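PDB 5Z6D: DUF1881 domain-containing protein from Neurospora crassa, which is of unknown function but carries a beta-gamma-crystallin domain whose calcium-binding site is rendered inoperative by the interface with its Ig-like domain. Local coordinates for residues I93-K98 with F196-V201; Y108-D113 with V120-N125. The protein carries 1 engineered substitution. One frame throughout, in Å; residues are numbered along the deposited sequence.

Both contacts lie in the Ig-like domain, on facing sheets whose core side chains meet, with their centres about 9 Å apart. Interaction 1 pairs two inner strands of the mixed four-stranded sheet, while interaction 2 is a hairpin at one border of the antiparallel five-stranded sheet. Along the chain the order is 93-98, 108-113, 120-125 and 196-201, so the hairpin is nested inside the loop that interaction 1 closes. The two sheets touch directly: Phe-95 CB packs against Leu-122 CD1 at 3.5 Å, and the backbone N of Asn-125 probably donates a hydrogen bond to Phe-97 O. Parallel closure and hairpin together thus help build one sandwich core.

Interaction 1: residues I93-K98 with F196-V201; sequences ISFLFK and FEVTLV
Backbone hydrogen bonds come first: five of them join strands 93-98 and 196-200 in parallel register, Phe-95 beside Phe-196 and Lys-98 beside Thr-199. The amide of Leu-96 donates to Phe-196 O and its carbonyl receives Val-198 N, so both its polar backbone atoms are held by strand 196-200, on residues either side of Glu-197. The straightest bond, Lys-98 N to Val-198 O at 2.8 Å, reaches 172°.

Aromatic and aliphatic groups fill the face bearing Phe-95, Phe-97, Phe-196 and Val-198. Val-198 CG2 sits squarely over the Phe-95 ring, 3.9 Å from its centroid, a CH-pi contact; with chi1 172°, this branch lies anti to the carbonyl carbon, beside the backbone N. Phe-196 CD2 meets the edge of the same ring, 3.9 Å from Phe-95 CE1. An alanine in place of Phe-95 would remove this ring, and would probably cost Val-198 its CH-pi partner and loosen the packing of Phe-196.

On the other face, more open to solvent, Lys-98 CG rests on Glu-197 CG at 3.8 Å; the lysine chain, bent at chi2 (-56°), leads on to a hydrogen bond from NZ to Gly-127 O.

Strands 131-136 and 186-190 flank the pair within the sheet, while Phe-95 and Phe-97 reach Val-112 and Leu-110 of strand 108-112.

Interaction 2: residues Y108-D113 with V120-N125; sequences YSLKVD and VMLYSN. Engineered in segment 120-125: Met-121 (natural residue Thr).
An antiparallel beta hairpin joins strands 108-112 and 120-123 at the border of the five-stranded sheet, strand 120-123 being outermost. Leu-110 with Leu-122 and Val-112 with Val-120 are hydrogen-bonded pairs, each joined by two bonds; Leu-110 N to Leu-122 O, at 2.8 Å, is nearly straight (170°).

Beyond the strand end, Ser-124 prolongs the pairing with its side chain. Its chi1 of 54° sets OG between the backbone N and the carbonyl carbon, where it accepts Tyr-108 N at 3.0 Å, while its own amide donates to Tyr-108 O. A small hydroxyl suits this buried place, for OG also lies 3.6 Å from Tyr-108 CB.

On the face with Ser-109, the engineered Met-121 folds back through bends at chi2 and chi3. Its SD crosses to within 3.6 Å of Lys-111 CB, and its CE reaches Ser-109 CB at 3.9 Å. Ser-109 OG is itself hydrogen-bonded to Glu-152 OE2.

The other face is aliphatic, as a core demands: Leu-110 CD2 approaches Leu-122 CD1 at 4.3 Å, and Leu-110 also touches Val-198 of strand 195-200. An antiparallel hairpin at the sheet border, turning its aliphatic face to the opposite sheet, is the construction of a beta sandwich, here the Ig-like domain.

Interaction 1: residues I93-K98 with F196-V201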
ATOM      1  N   ILE A  93       1.343   3.969  -2.642  1.00 15.09           N
ATOM      2  CA  ILE A  93       0.049   4.608  -2.521  1.00 16.18           C
ATOM      3  C   ILE A  93      -0.770   3.823  -1.514  1.00 16.40           C
ATOM      4  O   ILE A  93      -0.970   2.601  -1.683  1.00 19.29           O
ATOM      5  CB  ILE A  93      -0.715   4.668  -3.864  1.00 18.27           C
ATOM      6  CG1 ILE A  93       0.155   5.277  -4.967  1.00 19.09           C
ATOM      7  CG2 ILE A  93      -2.002   5.482  -3.717  1.00 21.98           C
ATOM      8  CD1 ILE A  93      -0.508   5.206  -6.352  1.00 22.14           C
ATOM      9  N   SER A  94      -1.248   4.535  -0.489  1.00 15.99           N
ATOM     10  CA  SER A  94      -1.992   3.907   0.600  1.00 15.91           C
ATOM     11  C   SER A  94      -3.255   4.674   0.992  1.00 19.74           C
ATOM     12  O   SER A  94      -3.286   5.901   0.941  1.00 17.34           O
ATOM     13  CB  SER A  94      -1.093   3.733   1.826  1.00 19.84           C
ATOM     14  OG  SER A  94      -0.660   4.988   2.324  1.00 22.59           O
ATOM     15  N   PHE A  95      -4.292   3.925   1.359  1.00 17.70           N
ATOM     16  CA  PHE A  95      -5.584   4.460   1.809  1.00 15.85           C
ATOM     17  C   PHE A  95      -5.905   4.044   3.240  1.00 16.84           C
ATOM     18  O   PHE A  95      -5.583   2.914   3.643  1.00 18.02           O
ATOM     19  CB  PHE A  95      -6.738   3.932   0.955  1.00 14.26           C
ATOM     20  CG  PHE A  95      -6.910   4.582  -0.379  1.00 16.55           C
ATOM     21  CD1 PHE A  95      -6.229   5.728  -0.739  1.00 18.82           C
ATOM     22  CD2 PHE A  95      -7.862   4.052  -1.258  1.00 16.03           C
ATOM     23  CE1 PHE A  95      -6.437   6.303  -1.979  1.00 20.28           C
ATOM     24  CE2 PHE A  95      -8.072   4.619  -2.498  1.00 23.06           C
ATOM     25  CZ  PHE A  95      -7.376   5.747  -2.863  1.00 19.39           C
ATOM     26  N   LEU A  96      -6.584   4.921   3.979  1.00 16.01           N
ATOM     27  CA  LEU A  96      -7.246   4.550   5.232  1.00 18.01           C
ATOM     28  C   LEU A  96      -8.725   4.943   5.118  1.00 18.64           C
ATOM     29  O   LEU A  96      -9.038   6.093   4.801  1.00 22.62           O
ATOM     30  CB  LEU A  96      -6.576   5.232   6.430  1.00 23.12           C
ATOM     31  CG  LEU A  96      -7.036   4.798   7.826  1.00 25.00           C
ATOM     32  CD1 LEU A  96      -6.644   3.357   8.077  1.00 27.78           C
ATOM     33  CD2 LEU A  96      -6.436   5.711   8.877  1.00 31.59           C
ATOM     34  N   PHE A  97      -9.622   3.992   5.380  1.00 17.58           N
ATOM     35  CA  PHE A  97     -11.051   4.184   5.132  1.00 18.02           C
ATOM     36  C   PHE A  97     -11.811   4.537   6.405  1.00 19.69           C
ATOM     37  O   PHE A  97     -11.829   3.760   7.366  1.00 19.52           O
ATOM     38  CB  PHE A  97     -11.642   2.928   4.492  1.00 17.80           C
ATOM     39  CG  PHE A  97     -13.094   3.060   4.087  1.00 17.72           C
ATOM     40  CD1 PHE A  97     -13.572   4.228   3.515  1.00 17.13           C
ATOM     41  CD2 PHE A  97     -13.977   1.993   4.252  1.00 16.04           C
ATOM     42  CE1 PHE A  97     -14.917   4.339   3.121  1.00 16.82           C
ATOM     43  CE2 PHE A  97     -15.328   2.103   3.866  1.00 16.78           C
ATOM     44  CZ  PHE A  97     -15.790   3.277   3.290  1.00 18.20           C
ATOM     45  N   LYS A  98     -12.430   5.715   6.391  1.00 19.19           N
ATOM     46  CA  LYS A  98     -13.187   6.215   7.532  1.00 19.36           C
ATOM     47  C   LYS A  98     -14.632   6.423   7.153  1.00 18.91           C
ATOM     48  O   LYS A  98     -14.981   6.501   5.969  1.00 22.58           O
ATOM     49  CB  LYS A  98     -12.595   7.530   8.063  1.00 20.68           C
ATOM     50  CG  LYS A  98     -11.164   7.403   8.590  1.00 23.42           C
ATOM     51  CD  LYS A  98     -11.056   6.349   9.675  1.00 26.98           C
ATOM     52  CE  LYS A  98      -9.657   6.314  10.289  1.00 32.61           C
ATOM     53  NZ  LYS A  98      -9.485   5.115  11.162  1.00 36.64           N
ATOM     54  N   PHE A 196      -3.699   8.725   1.755  1.00 16.59           N
ATOM     55  CA  PHE A 196      -4.981   9.417   1.727  1.00 16.36           C
ATOM     56  C   PHE A 196      -5.941   8.780   2.719  1.00 20.14           C
ATOM     57  O   PHE A 196      -6.069   7.552   2.780  1.00 21.32           O
ATOM     58  CB  PHE A 196      -5.580   9.395   0.309  1.00 17.30           C
ATOM     59  CG  PHE A 196      -4.650   9.938  -0.743  1.00 18.83           C
ATOM     60  CD1 PHE A 196      -4.664  11.283  -1.072  1.00 21.77           C
ATOM     61  CD2 PHE A 196      -3.737   9.110  -1.377  1.00 21.05           C
ATOM     62  CE1 PHE A 196      -3.799  11.783  -2.029  1.00 18.86           C
ATOM     63  CE2 PHE A 196      -2.868   9.602  -2.330  1.00 20.45           C
ATOM     64  CZ  PHE A 196      -2.898  10.941  -2.659  1.00 20.81           C
ATOM     65  N   GLU A 197      -6.611   9.624   3.492  1.00 19.55           N
ATOM     66  CA  GLU A 197      -7.755   9.192   4.275  1.00 20.30           C
ATOM     67  C   GLU A 197      -8.982   9.340   3.391  1.00 21.88           C
ATOM     68  O   GLU A 197      -9.270  10.427   2.894  1.00 25.30           O
ATOM     69  CB  GLU A 197      -7.877  10.024   5.548  1.00 27.29           C
ATOM     70  CG  GLU A 197      -8.386   9.265   6.755  1.00 43.38           C
ATOM     71  CD  GLU A 197      -8.282  10.084   8.028  1.00 53.35           C
ATOM     72  OE1 GLU A 197      -9.129  10.982   8.219  1.00 56.63           O
ATOM     73  OE2 GLU A 197      -7.353   9.837   8.827  1.00 55.11           O
ATOM     74  N   VAL A 198      -9.679   8.238   3.148  1.00 16.90           N
ATOM     75  CA  VAL A 198     -10.871   8.290   2.324  1.00 18.65           C
ATOM     76  C   VAL A 198     -12.050   8.122   3.260  1.00 18.56           C
ATOM     77  O   VAL A 198     -12.124   7.131   3.982  1.00 18.70           O
ATOM     78  CB  VAL A 198     -10.857   7.207   1.246  1.00 17.79           C
ATOM     79  CG1 VAL A 198     -12.208   7.151   0.513  1.00 21.31           C
ATOM     80  CG2 VAL A 198      -9.694   7.450   0.275  1.00 20.13           C
ATOM     81  N   THR A 199     -12.960   9.096   3.261  1.00 21.06           N
ATOM     82  CA  THR A 199     -14.036   9.134   4.239  1.00 20.66           C
ATOM     83  C   THR A 199     -15.406   9.032   3.570  1.00 19.15           C
ATOM     84  O   THR A 199     -15.690   9.744   2.597  1.00 19.24           O
ATOM     85  CB  THR A 199     -13.985  10.421   5.080  1.00 22.72           C
ATOM     86  OG1 THR A 199     -12.742  10.480   5.793  1.00 23.35           O
ATOM     87  CG2 THR A 199     -15.131  10.449   6.076  1.00 24.12           C
ATOM     88  N   LEU A 200     -16.242   8.130   4.083  1.00 18.49           N
ATOM     89  CA  LEU A 200     -17.645   8.062   3.673  1.00 20.01           C
ATOM     90  C   LEU A 200     -18.415   9.209   4.324  1.00 24.07           C
ATOM     91  O   LEU A 200     -18.594   9.227   5.533  1.00 24.02           O
ATOM     92  CB  LEU A 200     -18.271   6.712   4.053  1.00 18.72           C
ATOM     93  CG  LEU A 200     -19.701   6.498   3.552  1.00 20.01           C
ATOM     94  CD1 LEU A 200     -19.727   6.304   2.038  1.00 24.16           C
ATOM     95  CD2 LEU A 200     -20.356   5.322   4.242  1.00 23.55           C
ATOM     96  N   VAL A 201     -18.851  10.174   3.525  1.00 21.16           N
ATOM     97  CA  VAL A 201     -19.513  11.353   4.082  1.00 28.32           C
ATOM     98  C   VAL A 201     -21.033  11.281   3.898  1.00 27.61           C
ATOM     99  O   VAL A 201     -21.782  12.044   4.505  1.00 31.12           O
ATOM    100  CB  VAL A 201     -18.968  12.656   3.454  1.00 31.96           C
ATOM    101  CG1 VAL A 201     -17.523  12.906   3.914  1.00 32.77           C
ATOM    102  CG2 VAL A 201     -19.047  12.595   1.940  1.00 34.46           C
TER

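Interaction 2: residues Y108-D113 with V120-N125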
ATOM      1  N   TYR A 108     -18.854  -0.506   6.837  1.00 20.48           N
ATOM      2  CA  TYR A 108     -18.685  -0.257   5.406  1.00 18.74           C
ATOM      3  C   TYR A 108     -17.367  -0.804   4.929  1.00 22.88           C
ATOM      4  O   TYR A 108     -16.395  -0.837   5.684  1.00 19.49           O
ATOM      5  CB  TYR A 108     -18.772   1.245   5.097  1.00 18.91           C
ATOM      6  CG  TYR A 108     -20.109   1.829   5.491  1.00 21.21           C
ATOM      7  CD1 TYR A 108     -21.224   1.638   4.691  1.00 25.10           C
ATOM      8  CD2 TYR A 108     -20.260   2.558   6.671  1.00 22.24           C
ATOM      9  CE1 TYR A 108     -22.460   2.159   5.050  1.00 24.53           C
ATOM     10  CE2 TYR A 108     -21.487   3.082   7.034  1.00 23.03           C
ATOM     11  CZ  TYR A 108     -22.585   2.876   6.217  1.00 25.02           C
ATOM     12  OH  TYR A 108     -23.813   3.395   6.564  1.00 27.14           O
ATOM     13  N   SER A 109     -17.346  -1.261   3.682  1.00 17.95           N
ATOM     14  CA  SER A 109     -16.096  -1.680   3.055  1.00 17.75           C
ATOM     15  C   SER A 109     -15.833  -0.866   1.812  1.00 18.42           C
ATOM     16  O   SER A 109     -16.764  -0.463   1.097  1.00 18.97           O
ATOM     17  CB  SER A 109     -16.120  -3.174   2.719  1.00 19.26           C
ATOM     18  OG  SER A 109     -17.157  -3.501   1.798  1.00 23.26           O
ATOM     19  N   LEU A 110     -14.546  -0.631   1.583  1.00 16.75           N
ATOM     20  CA  LEU A 110     -14.039  -0.023   0.379  1.00 14.75           C
ATOM     21  C   LEU A 110     -13.124  -1.051  -0.289  1.00 18.96           C
ATOM     22  O   LEU A 110     -12.047  -1.367   0.219  1.00 18.64           O
ATOM     23  CB  LEU A 110     -13.294   1.260   0.707  1.00 15.75           C
ATOM     24  CG  LEU A 110     -12.557   1.924  -0.446  1.00 19.44           C
ATOM     25  CD1 LEU A 110     -13.550   2.431  -1.478  1.00 23.80           C
ATOM     26  CD2 LEU A 110     -11.712   3.066   0.117  1.00 20.24           C
ATOM     27  N   LYS A 111     -13.598  -1.623  -1.389  1.00 18.55           N
ATOM     28  CA  LYS A 111     -12.815  -2.558  -2.171  1.00 17.49           C
ATOM     29  C   LYS A 111     -12.097  -1.802  -3.273  1.00 19.03           C
ATOM     30  O   LYS A 111     -12.722  -1.040  -4.023  1.00 18.13           O
ATOM     31  CB  LYS A 111     -13.720  -3.645  -2.769  1.00 20.17           C
ATOM     32  CG  LYS A 111     -12.988  -4.690  -3.597  1.00 19.14           C
ATOM     33  CD  LYS A 111     -13.983  -5.652  -4.253  1.00 26.86           C
ATOM     34  CE  LYS A 111     -13.271  -6.669  -5.120  1.00 35.48           C
ATOM     35  NZ  LYS A 111     -14.191  -7.281  -6.118  1.00 47.97           N
ATOM     36  N   VAL A 112     -10.786  -2.011  -3.366  1.00 13.10           N
ATOM     37  CA  VAL A 112      -9.972  -1.310  -4.330  1.00 14.51           C
ATOM     38  C   VAL A 112      -9.281  -2.356  -5.190  1.00 20.12           C
ATOM     39  O   VAL A 112      -8.476  -3.134  -4.686  1.00 19.74           O
ATOM     40  CB  VAL A 112      -8.920  -0.411  -3.634  1.00 18.15           C
ATOM     41  CG1 VAL A 112      -8.121   0.347  -4.665  1.00 18.48           C
ATOM     42  CG2 VAL A 112      -9.586   0.568  -2.680  1.00 17.35           C
ATOM     43  N   ASP A 113      -9.633  -2.418  -6.474  1.00 17.88           N
ATOM     44  CA  ASP A 113      -9.128  -3.498  -7.311  1.00 18.93           C
ATOM     45  C   ASP A 113      -7.787  -3.150  -7.926  1.00 20.42           C
ATOM     46  O   ASP A 113      -7.679  -2.976  -9.140  1.00 24.89           O
ATOM     47  CB  ASP A 113     -10.126  -3.836  -8.417  1.00 24.52           C
ATOM     48  CG  ASP A 113     -11.154  -4.853  -7.981  1.00 47.09           C
ATOM     49  OD1 ASP A 113     -10.971  -5.458  -6.903  1.00 51.56           O
ATOM     50  OD2 ASP A 113     -12.138  -5.056  -8.726  1.00 53.96           O
ATOM     51  N   VAL A 120      -7.566  -5.016  -2.544  1.00 17.80           N
ATOM     52  CA  VAL A 120      -7.558  -4.663  -1.129  1.00 15.54           C
ATOM     53  C   VAL A 120      -8.983  -4.407  -0.669  1.00 18.04           C
ATOM     54  O   VAL A 120      -9.755  -3.766  -1.372  1.00 20.89           O
ATOM     55  CB  VAL A 120      -6.694  -3.418  -0.878  1.00 19.68           C
ATOM     56  CG1 VAL A 120      -6.774  -2.969   0.561  1.00 17.35           C
ATOM     57  CG2 VAL A 120      -5.237  -3.721  -1.237  1.00 20.88           C
ATOM     58  N   MET A 121      -9.329  -4.938   0.493  1.00 15.47           N
ATOM     59  CA  MET A 121     -10.596  -4.686   1.144  1.00 15.31           C
ATOM     60  C   MET A 121     -10.346  -3.900   2.411  1.00 18.94           C
ATOM     61  O   MET A 121      -9.787  -4.435   3.365  1.00 23.51           O
ATOM     62  CB  MET A 121     -11.297  -6.004   1.454  1.00 23.32           C
ATOM     63  CG  MET A 121     -12.125  -6.529   0.314  1.00 36.18           C
ATOM     64  SD  MET A 121     -13.678  -5.628   0.261  1.00 38.68           S
ATOM     65  CE  MET A 121     -14.625  -6.526   1.483  1.00 34.95           C
ATOM     66  N   LEU A 122     -10.714  -2.621   2.405  1.00 16.33           N
ATOM     67  CA  LEU A 122     -10.566  -1.769   3.580  1.00 18.44           C
ATOM     68  C   LEU A 122     -11.885  -1.675   4.315  1.00 20.11           C
ATOM     69  O   LEU A 122     -12.923  -1.564   3.684  1.00 20.50           O
ATOM     70  CB  LEU A 122     -10.105  -0.376   3.183  1.00 21.54           C
ATOM     71  CG  LEU A 122      -8.779  -0.320   2.431  1.00 25.26           C
ATOM     72  CD1 LEU A 122      -8.431   1.105   2.094  1.00 31.04           C
ATOM     73  CD2 LEU A 122      -7.698  -0.952   3.286  1.00 32.56           C
ATOM     74  N   TYR A 123     -11.849  -1.715   5.637  1.00 18.49           N
ATOM     75  CA  TYR A 123     -13.065  -1.575   6.424  1.00 19.56           C
ATOM     76  C   TYR A 123     -13.075  -0.262   7.176  1.00 22.51           C
ATOM     77  O   TYR A 123     -12.017   0.253   7.582  1.00 21.74           O
ATOM     78  CB  TYR A 123     -13.229  -2.760   7.384  1.00 20.80           C
ATOM     79  CG  TYR A 123     -13.427  -4.043   6.631  1.00 22.77           C
ATOM     80  CD1 TYR A 123     -14.700  -4.456   6.247  1.00 23.32           C
ATOM     81  CD2 TYR A 123     -12.342  -4.817   6.248  1.00 24.69           C
ATOM     82  CE1 TYR A 123     -14.882  -5.627   5.518  1.00 23.93           C
ATOM     83  CE2 TYR A 123     -12.512  -5.989   5.535  1.00 26.20           C
ATOM     84  CZ  TYR A 123     -13.782  -6.390   5.172  1.00 23.41           C
ATOM     85  OH  TYR A 123     -13.938  -7.553   4.455  1.00 29.60           O
ATOM     86  N   SER A 124     -14.272   0.290   7.357  1.00 17.77           N
ATOM     87  CA  SER A 124     -14.394   1.630   7.912  1.00 19.10           C
ATOM     88  C   SER A 124     -14.096   1.654   9.411  1.00 20.48           C
ATOM     89  O   SER A 124     -14.518   0.766  10.164  1.00 21.55           O
ATOM     90  CB  SER A 124     -15.795   2.200   7.629  1.00 20.53           C
ATOM     91  OG  SER A 124     -16.829   1.341   8.084  1.00 19.31           O
ATOM     92  N   ASN A 125     -13.381   2.694   9.828  1.00 20.81           N
ATOM     93  CA  ASN A 125     -13.130   2.936  11.247  1.00 23.07           C
ATOM     94  C   ASN A 125     -12.595   1.681  11.935  1.00 26.02           C
ATOM     95  O   ASN A 125     -13.059   1.303  13.014  1.00 31.28           O
ATOM     96  CB  ASN A 125     -14.409   3.416  11.930  1.00 24.47           C
ATOM     97  CG  ASN A 125     -14.951   4.704  11.329  1.00 20.89           C
ATOM     98  OD1 ASN A 125     -14.259   5.400  10.588  1.00 23.11           O
ATOM     99  ND2 ASN A 125     -16.205   5.028  11.652  1.00 25.37           N
TER